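Local coordinates for CREG-like beta-barrel domain-containing protein (PDB 3DNH) that is of unknown function but has a CREG-like beta-barrel of the pyridoxamine 5'-phosphate oxidase family and may bind a flavin, at residues A[30-34]-A[233-237]. Residues are numbered along the deposited sequence; the frame is centred on the assembly and turned at random.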
loop_
_atom_site.group_PDB
_atom_site.type_symbol
_atom_site.label_atom_id
_atom_site.label_comp_id
_atom_site.label_asym_id
_atom_site.label_seq_id
_atom_site.Cartn_x
_atom_site.Cartn_y
_atom_site.Cartn_z
ATOM N N ARG A 30 3.938 -18.415 -10.014
ATOM C CA ARG A 30 5.103 -18.368 -9.143
ATOM C C ARG A 30 5.381 -16.952 -8.608
ATOM O O ARG A 30 5.514 -16.757 -7.394
ATOM C CB ARG A 30 6.313 -18.985 -9.873
ATOM C CG ARG A 30 7.636 -18.689 -9.211
ATOM C CD ARG A 30 7.721 -19.095 -7.714
ATOM N NE ARG A 30 9.043 -19.687 -7.520
ATOM C CZ ARG A 30 10.155 -19.012 -7.252
ATOM N NH1 ARG A 30 10.127 -17.700 -7.052
ATOM N NH2 ARG A 30 11.284 -19.669 -7.136
ATOM N N VAL A 31 5.404 -15.952 -9.487
ATOM C CA VAL A 31 5.528 -14.557 -9.036
ATOM C C VAL A 31 4.417 -14.191 -8.037
ATOM O O VAL A 31 4.661 -13.537 -7.010
ATOM C CB VAL A 31 5.515 -13.559 -10.246
ATOM C CG1 VAL A 31 5.366 -12.130 -9.769
ATOM C CG2 VAL A 31 6.776 -13.693 -11.076
ATOM N N ALA A 32 3.184 -14.612 -8.345
ATOM C CA ALA A 32 2.046 -14.420 -7.450
ATOM C C ALA A 32 2.213 -15.054 -6.069
ATOM O O ALA A 32 1.939 -14.412 -5.070
ATOM C CB ALA A 32 0.742 -14.939 -8.116
ATOM N N ARG A 33 2.650 -16.307 -6.022
ATOM C CA ARG A 33 2.808 -17.034 -4.766
ATOM C C ARG A 33 3.940 -16.432 -3.950
ATOM O O ARG A 33 3.892 -16.428 -2.724
ATOM C CB ARG A 33 2.993 -18.542 -5.014
ATOM C CG ARG A 33 1.652 -19.228 -5.291
ATOM C CD ARG A 33 1.792 -20.740 -5.491
ATOM N NE ARG A 33 1.923 -21.407 -4.194
ATOM C CZ ARG A 33 2.451 -22.606 -4.057
ATOM N NH1 ARG A 33 2.843 -23.246 -5.145
ATOM N NH2 ARG A 33 2.556 -23.168 -2.848
ATOM N N ASP A 34 4.929 -15.881 -4.634
ATOM C CA ASP A 34 6.033 -15.203 -3.961
ATOM C C ASP A 34 5.581 -13.911 -3.333
ATOM O O ASP A 34 5.910 -13.640 -2.186
ATOM C CB ASP A 34 7.191 -14.926 -4.918
ATOM C CG ASP A 34 8.527 -14.905 -4.207
ATOM O OD1 ASP A 34 8.817 -15.863 -3.440
ATOM O OD2 ASP A 34 9.300 -13.944 -4.430
ATOM N N ALA A 233 10.839 -13.451 3.723
ATOM C CA ALA A 233 11.424 -14.318 2.696
ATOM C C ALA A 233 10.633 -15.620 2.573
ATOM O O ALA A 233 9.920 -16.045 3.535
ATOM C CB ALA A 233 12.909 -14.629 3.015
ATOM N N ARG A 234 10.701 -16.211 1.378
ATOM C CA ARG A 234 10.199 -17.563 1.155
ATOM C C ARG A 234 11.236 -18.378 0.389
ATOM O O ARG A 234 11.618 -18.021 -0.732
ATOM C CB ARG A 234 8.841 -17.596 0.413
ATOM C CG ARG A 234 8.365 -19.050 0.294
ATOM C CD ARG A 234 7.013 -19.182 -0.236
ATOM N NE ARG A 234 6.557 -20.563 -0.422
ATOM C CZ ARG A 234 6.178 -21.439 0.523
ATOM N NH1 ARG A 234 6.231 -21.151 1.835
ATOM N NH2 ARG A 234 5.720 -22.640 0.121
ATOM N N LEU A 235 11.672 -19.477 0.990
ATOM C CA LEU A 235 12.607 -20.423 0.316
ATOM C C LEU A 235 11.782 -21.540 -0.304
ATOM O O LEU A 235 11.102 -22.246 0.420
ATOM C CB LEU A 235 13.627 -21.005 1.308
ATOM C CG LEU A 235 14.754 -21.957 0.798
ATOM C CD1 LEU A 235 15.568 -21.330 -0.276
ATOM C CD2 LEU A 235 15.683 -22.392 1.965
ATOM N N TRP A 236 11.850 -21.710 -1.634
ATOM C CA TRP A 236 11.128 -22.786 -2.292
ATOM C C TRP A 236 11.922 -24.059 -2.377
ATOM O O TRP A 236 13.104 -24.042 -2.755
ATOM C CB TRP A 236 10.683 -22.372 -3.692
ATOM C CG TRP A 236 9.731 -21.189 -3.645
ATOM C CD1 TRP A 236 10.073 -19.848 -3.590
ATOM C CD2 TRP A 236 8.302 -21.237 -3.633
ATOM N NE1 TRP A 236 8.944 -19.061 -3.589
ATOM C CE2 TRP A 236 7.839 -19.879 -3.597
ATOM C CE3 TRP A 236 7.359 -22.281 -3.662
ATOM C CZ2 TRP A 236 6.468 -19.547 -3.582
ATOM C CZ3 TRP A 236 5.963 -21.944 -3.655
ATOM C CH2 TRP A 236 5.549 -20.598 -3.612
ATOM N N PHE A 237 11.289 -25.177 -2.026
ATOM C CA PHE A 237 11.954 -26.485 -2.185
ATOM C C PHE A 237 12.114 -26.796 -3.654
ATOM O O PHE A 237 11.282 -26.352 -4.478
ATOM C CB PHE A 237 11.149 -27.586 -1.500
ATOM C CG PHE A 237 11.026 -27.412 -0.001
ATOM C CD1 PHE A 237 12.139 -26.986 0.766
ATOM C CD2 PHE A 237 9.813 -27.687 0.647
ATOM C CE1 PHE A 237 12.066 -26.850 2.112
ATOM C CE2 PHE A 237 9.715 -27.544 2.051
ATOM C CZ PHE A 237 10.822 -27.123 2.776
#
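In one of the two conformers of D34, its carboxylate accepts the indole N-H of W236, NE1 to OD1 at 3.2 Å and almost perfectly straight (176°). The oxygen sits in the plane of the indole, but from the carboxylate's side the donor arrives on the anti side and 33° out of plane. In this conformer D34 directs its acid at the strand because CG stands anti to the backbone N, beside the carbonyl carbon.

One helical turn earlier, R30 lays its guanidinium flat over one face of the same indole. R30 CZ lies 4.0 Å from the centroid of the W236 five-membered ring with the planes 12° apart, a stacked cation-pi pair; bends at chi2 and chi3 bring the group round over the pyrrole part. The opposite face is backed by R234, whose NE passes 3.2 Å above the ring plane, offset toward the rim.

R33 takes the far, benzo end of W236. Its CB meets CH2 at 3.6 Å, and the guanidinium is turned nearly perpendicular to the indole, so that ring atom CZ3 lies over the guanidinium's face, 3.6 Å from R33 CZ. The indole is thus bounded by three arginines, its orientation probably set by the stacked R30, the packing of R33 and R234 and, in this conformer, the bond to D34.

R33 NH2 and R234 NH2 come within 4.4 Å of each other, a like-charge approach probably eased by acids nearby: R33 forms a salt bridge with D222, R234 with D220 and D225.

Far apart in sequence, helix 28-38 and strand 232-236, an outer strand of the three-stranded antiparallel sheet, meet here through side chains: a surface-lying tryptophan-arginine cation-pi stack that joins this small sheet to the helix preceding strand 41-47, the first of the six-stranded antiparallel barrel.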